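PDB 4A35: mitochondrial enolase superfamily member 1 from Homo sapiens, which catalyses the magnesium-dependent dehydration of L-fuconate to 2-keto-3-deoxy-L-fuconate, a step in the breakdown of L-fucose. Local coordinates for residues Ser11-Arg16 with Ala37-Ile42; Ala74-Asn79 with Arg94-Asp99. One frame throughout, in Å; residues are numbered along the deposited sequence.

Contact 1 of 2, residues Ser11-Arg16 with Ala37-Ile42. With EDO (1,2-ethanediol), chain D.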
ATOM      1  N   SER A  11      20.142  -9.601  11.795  1.00 22.64           N
ATOM      2  CA  SER A  11      20.402  -8.214  12.150  1.00 22.33           C
ATOM      3  C   SER A  11      19.826  -7.334  11.040  1.00 22.50           C
ATOM      4  O   SER A  11      19.765  -7.742   9.869  1.00 18.89           O
ATOM      5  CB  SER A  11      21.900  -7.957  12.379  1.00 23.33           C
ATOM      6  OG  SER A  11      22.616  -7.905  11.155  1.00 26.05           O
ATOM      7  N   VAL A  12      19.386  -6.144  11.415  1.00 18.08           N
ATOM      8  CA  VAL A  12      18.876  -5.178  10.454  1.00 17.04           C
ATOM      9  C   VAL A  12      19.330  -3.816  10.919  1.00 21.89           C
ATOM     10  O   VAL A  12      19.173  -3.484  12.102  1.00 20.75           O
ATOM     11  CB  VAL A  12      17.337  -5.268  10.201  1.00 19.32           C
ATOM     12  CG1 VAL A  12      16.517  -5.280  11.525  1.00 18.43           C
ATOM     13  CG2 VAL A  12      16.877  -4.170   9.254  1.00 19.11           C
ATOM     14  N   ARG A  13      19.885  -3.041   9.974  1.00 19.13           N
ATOM     15  CA  ARG A  13      20.440  -1.733  10.253  1.00 19.53           C
ATOM     16  C   ARG A  13      19.938  -0.700   9.262  1.00 21.89           C
ATOM     17  O   ARG A  13      19.713  -0.990   8.093  1.00 21.34           O
ATOM     18  CB  ARG A  13      21.986  -1.816  10.253  1.00 17.02           C
ATOM     19  CG  ARG A  13      22.562  -2.630  11.477  1.00 17.05           C
ATOM     20  CD  ARG A  13      24.051  -2.856  11.297  1.00 23.47           C
ATOM     21  NE  ARG A  13      24.264  -3.890  10.262  1.00 22.32           N
ATOM     22  CZ  ARG A  13      25.441  -4.355   9.872  1.00 25.78           C
ATOM     23  NH1 ARG A  13      26.574  -3.830  10.363  1.00 19.40           N
ATOM     24  NH2 ARG A  13      25.505  -5.318   8.949  1.00 19.48           N
ATOM     25  N   ASP A  14      19.789   0.522   9.752  1.00 20.08           N
ATOM     26  CA  ASP A  14      19.332   1.706   9.022  1.00 19.82           C
ATOM     27  C   ASP A  14      20.581   2.350   8.411  1.00 20.55           C
ATOM     28  O   ASP A  14      21.405   2.878   9.159  1.00 19.68           O
ATOM     29  CB  ASP A  14      18.630   2.642  10.047  1.00 20.25           C
ATOM     30  CG  ASP A  14      17.952   3.855   9.465  1.00 21.64           C
ATOM     31  OD1 ASP A  14      18.307   4.250   8.313  1.00 19.69           O
ATOM     32  OD2 ASP A  14      17.103   4.463  10.184  1.00 21.79           O
ATOM     33  N   VAL A  15      20.775   2.240   7.064  1.00 18.52           N
ATOM     34  CA  VAL A  15      21.969   2.760   6.374  1.00 17.82           C
ATOM     35  C   VAL A  15      21.541   3.902   5.460  1.00 18.78           C
ATOM     36  O   VAL A  15      20.635   3.711   4.661  1.00 18.49           O
ATOM     37  CB  VAL A  15      22.718   1.637   5.589  1.00 20.44           C
ATOM     38  CG1 VAL A  15      24.050   2.131   5.038  1.00 21.51           C
ATOM     39  CG2 VAL A  15      22.931   0.408   6.471  1.00 21.28           C
ATOM     40  N   ARG A  16      22.149   5.089   5.591  1.00 17.26           N
ATOM     41  CA  ARG A  16      21.700   6.221   4.798  1.00 17.90           C
ATOM     42  C   ARG A  16      22.841   6.946   4.180  1.00 19.98           C
ATOM     43  O   ARG A  16      23.854   7.188   4.822  1.00 20.14           O
ATOM     44  CB  ARG A  16      20.870   7.221   5.677  1.00 17.16           C
ATOM     45  CG  ARG A  16      19.639   6.572   6.351  1.00 19.13           C
ATOM     46  CD  ARG A  16      18.811   7.609   7.104  1.00 20.15           C
ATOM     47  NE  ARG A  16      17.817   6.918   7.932  1.00 21.55           N
ATOM     48  CZ  ARG A  16      16.752   7.491   8.479  1.00 28.11           C
ATOM     49  NH1 ARG A  16      16.502   8.782   8.271  1.00 20.23           N
ATOM     50  NH2 ARG A  16      15.918   6.779   9.212  1.00 17.15           N
ATOM     51  N   ALA A  37      18.923   2.388   2.800  1.00 16.65           N
ATOM     52  CA  ALA A  37      18.455   1.015   2.795  1.00 15.82           C
ATOM     53  C   ALA A  37      18.322   0.459   4.193  1.00 19.33           C
ATOM     54  O   ALA A  37      19.079   0.834   5.113  1.00 19.81           O
ATOM     55  CB  ALA A  37      19.455   0.127   2.005  1.00 16.44           C
ATOM     56  N   ALA A  38      17.353  -0.446   4.358  1.00 14.73           N
ATOM     57  CA  ALA A  38      17.299  -1.306   5.557  1.00 14.70           C
ATOM     58  C   ALA A  38      18.174  -2.521   5.168  1.00 20.43           C
ATOM     59  O   ALA A  38      17.864  -3.217   4.182  1.00 21.66           O
ATOM     60  CB  ALA A  38      15.853  -1.711   5.863  1.00 15.05           C
ATOM     61  N   TYR A  39      19.321  -2.679   5.819  1.00 16.32           N
ATOM     62  CA  TYR A  39      20.287  -3.741   5.456  1.00 15.16           C
ATOM     63  C   TYR A  39      20.160  -4.876   6.422  1.00 20.25           C
ATOM     64  O   TYR A  39      20.385  -4.692   7.634  1.00 20.19           O
ATOM     65  CB  TYR A  39      21.712  -3.183   5.469  1.00 16.15           C
ATOM     66  CG  TYR A  39      22.757  -4.201   5.056  1.00 17.02           C
ATOM     67  CD1 TYR A  39      22.719  -4.794   3.787  1.00 20.37           C
ATOM     68  CD2 TYR A  39      23.815  -4.524   5.899  1.00 17.77           C
ATOM     69  CE1 TYR A  39      23.698  -5.694   3.379  1.00 21.69           C
ATOM     70  CE2 TYR A  39      24.789  -5.455   5.515  1.00 19.63           C
ATOM     71  CZ  TYR A  39      24.745  -6.007   4.233  1.00 20.16           C
ATOM     72  OH  TYR A  39      25.704  -6.900   3.814  1.00 21.51           O
ATOM     73  N   VAL A  40      19.804  -6.060   5.878  1.00 16.13           N
ATOM     74  CA  VAL A  40      19.567  -7.269   6.640  1.00 15.39           C
ATOM     75  C   VAL A  40      20.708  -8.264   6.468  1.00 20.90           C
ATOM     76  O   VAL A  40      21.102  -8.552   5.331  1.00 19.00           O
ATOM     77  CB  VAL A  40      18.214  -7.910   6.190  1.00 18.18           C
ATOM     78  CG1 VAL A  40      17.955  -9.231   6.940  1.00 17.85           C
ATOM     79  CG2 VAL A  40      17.046  -6.930   6.367  1.00 17.82           C
ATOM     80  N   VAL A  41      21.139  -8.878   7.577  1.00 20.23           N
ATOM     81  CA  VAL A  41      22.116  -9.962   7.532  1.00 18.86           C
ATOM     82  C   VAL A  41      21.576 -11.144   8.350  1.00 22.38           C
ATOM     83  O   VAL A  41      21.206 -11.007   9.523  1.00 21.37           O
ATOM     84  CB  VAL A  41      23.546  -9.550   7.955  1.00 20.10           C
ATOM     85  CG1 VAL A  41      24.532 -10.735   7.885  1.00 21.21           C
ATOM     86  CG2 VAL A  41      24.047  -8.374   7.124  1.00 19.12           C
ATOM     87  N   ILE A  42      21.528 -12.311   7.716  1.00 20.02           N
ATOM     88  CA  ILE A  42      21.102 -13.525   8.428  1.00 20.28           C
ATOM     89  C   ILE A  42      22.273 -14.491   8.436  1.00 24.45           C
ATOM     90  O   ILE A  42      23.021 -14.599   7.442  1.00 22.81           O
ATOM     91  CB  ILE A  42      19.800 -14.193   7.881  1.00 22.83           C
ATOM     92  CG1 ILE A  42      19.999 -14.718   6.434  1.00 24.38           C
ATOM     93  CG2 ILE A  42      18.586 -13.244   8.035  1.00 21.76           C
ATOM     94  CD1 ILE A  42      18.686 -15.460   5.780  1.00 26.60           C
TER
HETATM   95  C1  EDO D1447      18.913  11.530   7.550  1.00 33.62           C
HETATM   96  O1  EDO D1447      17.975  10.777   6.774  1.00 31.47           O
HETATM   97  C2  EDO D1447      18.206  12.356   8.673  1.00 40.56           C
HETATM   98  O2  EDO D1447      16.900  12.782   8.279  1.00 44.13           O
HETATM   99  O   HOH W   1      22.412  -5.844   9.206  1.00 24.17           O

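Contact 2 of 2, residues Ala74-Asn79 with Arg94-Asp99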
ATOM      1  N   ALA A  74      10.998 -10.883  11.772  1.00 19.64           N
ATOM      2  CA  ALA A  74      12.174 -11.720  12.104  1.00 20.65           C
ATOM      3  C   ALA A  74      11.844 -13.106  12.711  1.00 25.20           C
ATOM      4  O   ALA A  74      12.509 -14.091  12.348  1.00 24.18           O
ATOM      5  CB  ALA A  74      13.133 -10.973  13.030  1.00 21.32           C
ATOM      6  N   HIS A  75      10.834 -13.195  13.613  1.00 22.06           N
ATOM      7  CA  HIS A  75      10.501 -14.481  14.274  1.00 22.86           C
ATOM      8  C   HIS A  75      10.095 -15.596  13.222  1.00 29.04           C
ATOM      9  O   HIS A  75      10.247 -16.794  13.514  1.00 28.79           O
ATOM     10  CB  HIS A  75       9.413 -14.288  15.333  1.00 22.33           C
ATOM     11  CG  HIS A  75       8.064 -13.990  14.729  1.00 24.37           C
ATOM     12  ND1 HIS A  75       7.121 -14.987  14.549  1.00 26.47           N
ATOM     13  CD2 HIS A  75       7.554 -12.820  14.276  1.00 23.32           C
ATOM     14  CE1 HIS A  75       6.063 -14.391  13.999  1.00 23.74           C
ATOM     15  NE2 HIS A  75       6.266 -13.093  13.832  1.00 23.32           N
ATOM     16  N   HIS A  76       9.601 -15.189  12.017  1.00 24.91           N
ATOM     17  CA  HIS A  76       9.238 -16.134  10.924  1.00 23.98           C
ATOM     18  C   HIS A  76      10.460 -16.801  10.292  1.00 26.92           C
ATOM     19  O   HIS A  76      10.324 -17.899   9.754  1.00 26.59           O
ATOM     20  CB  HIS A  76       8.443 -15.459   9.780  1.00 23.36           C
ATOM     21  CG  HIS A  76       7.039 -15.043  10.139  1.00 26.74           C
ATOM     22  ND1 HIS A  76       6.117 -15.950  10.665  1.00 30.07           N
ATOM     23  CD2 HIS A  76       6.467 -13.816  10.101  1.00 26.70           C
ATOM     24  CE1 HIS A  76       5.009 -15.239  10.885  1.00 28.13           C
ATOM     25  NE2 HIS A  76       5.162 -13.970  10.502  1.00 26.79           N
ATOM     26  N   VAL A  77      11.647 -16.148  10.333  1.00 24.45           N
ATOM     27  CA  VAL A  77      12.830 -16.725   9.687  1.00 25.47           C
ATOM     28  C   VAL A  77      13.786 -17.316  10.734  1.00 26.67           C
ATOM     29  O   VAL A  77      14.498 -18.267  10.427  1.00 25.27           O
ATOM     30  CB  VAL A  77      13.522 -15.681   8.737  1.00 30.73           C
ATOM     31  CG1 VAL A  77      14.256 -14.586   9.507  1.00 30.12           C
ATOM     32  CG2 VAL A  77      14.436 -16.351   7.705  1.00 31.20           C
ATOM     33  N   LEU A  78      13.772 -16.802  11.963  1.00 22.96           N
ATOM     34  CA  LEU A  78      14.664 -17.266  13.016  1.00 23.39           C
ATOM     35  C   LEU A  78      14.305 -18.691  13.459  1.00 27.62           C
ATOM     36  O   LEU A  78      13.119 -19.041  13.537  1.00 26.50           O
ATOM     37  CB  LEU A  78      14.629 -16.309  14.221  1.00 23.89           C
ATOM     38  CG  LEU A  78      15.388 -14.966  14.038  1.00 28.38           C
ATOM     39  CD1 LEU A  78      15.038 -14.006  15.195  1.00 30.03           C
ATOM     40  CD2 LEU A  78      16.924 -15.192  13.975  1.00 28.30           C
ATOM     41  N   ASN A  79      15.326 -19.520  13.686  1.00 26.77           N
ATOM     42  CA  ASN A  79      15.187 -20.914  14.125  1.00 29.08           C
ATOM     43  C   ASN A  79      14.541 -21.828  13.069  1.00 31.91           C
ATOM     44  O   ASN A  79      14.063 -22.895  13.408  1.00 33.91           O
ATOM     45  CB  ASN A  79      14.429 -21.017  15.470  1.00 34.20           C
ATOM     46  CG  ASN A  79      14.987 -20.096  16.520  1.00 57.12           C
ATOM     47  OD1 ASN A  79      14.319 -19.151  16.965  1.00 60.53           O
ATOM     48  ND2 ASN A  79      16.264 -20.262  16.828  1.00 41.98           N
ATOM     49  N   ARG A  94       3.892 -16.940   1.813  1.00 17.88           N
ATOM     50  CA  ARG A  94       2.545 -16.717   2.352  1.00 17.93           C
ATOM     51  C   ARG A  94       2.602 -16.363   3.875  1.00 19.46           C
ATOM     52  O   ARG A  94       1.822 -15.540   4.336  1.00 20.40           O
ATOM     53  CB  ARG A  94       1.656 -17.959   2.102  1.00 15.96           C
ATOM     54  CG  ARG A  94       0.218 -17.850   2.598  1.00 18.17           C
ATOM     55  CD  ARG A  94      -0.634 -16.870   1.785  1.00 19.22           C
ATOM     56  NE  ARG A  94      -0.810 -17.305   0.398  1.00 22.40           N
ATOM     57  CZ  ARG A  94      -1.715 -18.201   0.014  1.00 27.45           C
ATOM     58  NH1 ARG A  94      -2.544 -18.741   0.902  1.00 21.97           N
ATOM     59  NH2 ARG A  94      -1.803 -18.558  -1.257  1.00 19.89           N
ATOM     60  N   GLN A  95       3.501 -16.974   4.642  0.50 16.83           N
ATOM     61  CA  GLN A  95       3.557 -16.667   6.080  0.50 17.75           C
ATOM     62  C   GLN A  95       4.047 -15.219   6.333  0.50 21.78           C
ATOM     63  O   GLN A  95       3.457 -14.512   7.175  0.50 21.92           O
ATOM     64  CB  GLN A  95       4.411 -17.680   6.848  0.50 19.29           C
ATOM     65  CG  GLN A  95       4.440 -17.405   8.347  0.50 23.23           C
ATOM     66  CD  GLN A  95       3.104 -17.377   9.099  0.50 26.66           C
ATOM     67  OE1 GLN A  95       2.324 -16.357   9.103  0.50 12.90           O
ATOM     68  NE2 GLN A  95       2.966 -18.398   9.966  0.50 17.29           N
ATOM     69  N   LEU A  96       5.037 -14.754   5.547  1.00 18.82           N
ATOM     70  CA  LEU A  96       5.521 -13.378   5.664  1.00 19.05           C
ATOM     71  C   LEU A  96       4.480 -12.343   5.200  1.00 21.71           C
ATOM     72  O   LEU A  96       4.372 -11.278   5.822  1.00 21.06           O
ATOM     73  CB  LEU A  96       6.793 -13.142   4.848  1.00 19.48           C
ATOM     74  CG  LEU A  96       8.082 -13.842   5.321  1.00 24.96           C
ATOM     75  CD1 LEU A  96       9.292 -13.253   4.614  1.00 26.79           C
ATOM     76  CD2 LEU A  96       8.278 -13.707   6.823  1.00 26.93           C
ATOM     77  N   THR A  97       3.803 -12.620   4.057  1.00 17.83           N
ATOM     78  CA  THR A  97       2.921 -11.630   3.390  1.00 17.22           C
ATOM     79  C   THR A  97       1.433 -11.734   3.811  1.00 21.54           C
ATOM     80  O   THR A  97       0.656 -10.812   3.506  1.00 19.91           O
ATOM     81  CB  THR A  97       3.033 -11.798   1.844  1.00 18.99           C
ATOM     82  OG1 THR A  97       2.610 -13.118   1.529  1.00 17.43           O
ATOM     83  CG2 THR A  97       4.415 -11.478   1.289  1.00 19.60           C
ATOM     84  N   SER A  98       1.024 -12.888   4.402  1.00 18.12           N
ATOM     85  CA  SER A  98      -0.344 -13.082   4.871  1.00 18.00           C
ATOM     86  C   SER A  98      -0.336 -13.518   6.337  1.00 20.50           C
ATOM     87  O   SER A  98      -1.136 -14.370   6.747  1.00 19.10           O
ATOM     88  CB  SER A  98      -1.101 -14.069   3.988  1.00 18.37           C
ATOM     89  OG  SER A  98      -2.499 -13.876   4.150  1.00 18.21           O
ATOM     90  N   ASP A  99       0.553 -12.911   7.146  1.00 17.62           N
ATOM     91  CA  ASP A  99       0.552 -13.147   8.609  1.00 17.28           C
ATOM     92  C   ASP A  99      -0.849 -12.666   9.122  1.00 21.77           C
ATOM     93  O   ASP A  99      -1.248 -11.573   8.763  1.00 18.33           O
ATOM     94  CB  ASP A  99       1.717 -12.352   9.236  1.00 18.17           C
ATOM     95  CG  ASP A  99       1.770 -12.411  10.757  1.00 23.92           C
ATOM     96  OD1 ASP A  99       0.851 -11.887  11.399  1.00 19.68           O
ATOM     97  OD2 ASP A  99       2.770 -12.913  11.294  1.00 28.99           O
TER

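Contact 1 of 2, residues Ser11-Arg16 with Ala37-Ile42
Ser11-Arg16 and Ala37-Ile42 pair as antiparallel neighbours in the three-stranded sheet that belongs to the N-terminal domain of enolase-superfamily proteins. Ser11 with Val41, Arg13 with Tyr39 and Val15 with Ala37 are the hydrogen-bonded pairs, each closed by two N-H...O=C bonds; Val12-Val40 and Asp14-Ala38 are the non-hydrogen-bonded pairs between them. On the face carrying the odd-numbered residues, Arg13 lies alongside Tyr39 and points the same way. Its NH2 comes within 3.5 Å of Tyr39 CE2 at the edge of the ring, with guanidinium and ring planes 38° apart, and within 3.8 Å of Val41 CG2. A bend at chi3 (-74°) turns NE out of the line of the chain, and NE is the atom that donates to a water. This water ties the group together: it accepts from Arg13 NE (2.9 Å), donates to Tyr39 O (2.8 Å) and bonds to Ser11 OG. Tyr39 O thus serves both the water and Arg13 N. Further along, Val15 CG2 rests on Tyr39 CB at 3.9 Å. The other face is apolar where Val12 CG2 meets Val40 CG2 at 4.0 Å. Beyond the odd-numbered face lies helix 421-427, whose Glu421 forms a salt bridge with Arg13 NH1, while Tyr39 OH bonds to Met419 N. Helices 63-73 and 110-131 cover the Val12-Val40 face, and strand 52-58 pairs with the far edge of 37-42.

Contact 2 of 2, residues Ala74-Asn79 with Arg94-Asp99
His76 NE2 donates to Asp99 OD2 at 2.7 Å, a His-carboxylate hydrogen bond bent to 139° at the hydrogen. The oxygen lies almost in the imidazole plane and is met through its anti lone pair, while the ring and carboxylate planes stand 71° apart. The first bond of the His76 side chain points toward 94-99, and chi1 (-70°) puts CG beside the backbone N, anti to the carbonyl carbon. The ring is sandwiched: Gln95 O sits 3.8 Å above one face and His75 CE1 3.4 Å above the opposite one, both offset toward the rim. Leu96 CD2 fills in at the base of the ring, 3.4 Å from His76 CB. The second carboxylate oxygen, Asp99 OD1, accepts from the backbone N of Gln101 and of Leu102, which helps to fix the carboxylate for His76. An alanine at His76 would probably leave Asp99 OD2 without its imidazole donor and open a gap between the His75 ring and Gln95 O. The contact joins the turn that follows helix 63-73 to the C-terminal end of helix 89-97. Both lie against helix 110-131, Val77 touching Val123 and Leu96 touching Leu120, while Ser98 packs on Met29 of the second subunit.

Overall arrangement
Read from the N terminus, the chain illustrates two local closures made in series, neither nested in nor crossing the other. Contact 1 comes first, when strand 36-44 returns beside strand 7-16 and closes a largely irregular loop holding residues that, by similarity, bind substrate: Gly25, Ala26, Asp27 and Tyr35. After strand 52-58 and helix 63-73, contact 2 closes a mostly helical excursion through helix 82-86 into helix 89-97. The centres of contact 1 and contact 2 are about 17 Å apart. The nearest atoms of contact 1 and contact 2 are about 5 Å apart, so the two do not touch. Helix 110-131 links them by packing against both, and Val77 and Leu78 reach Leu10 on strand 7-16.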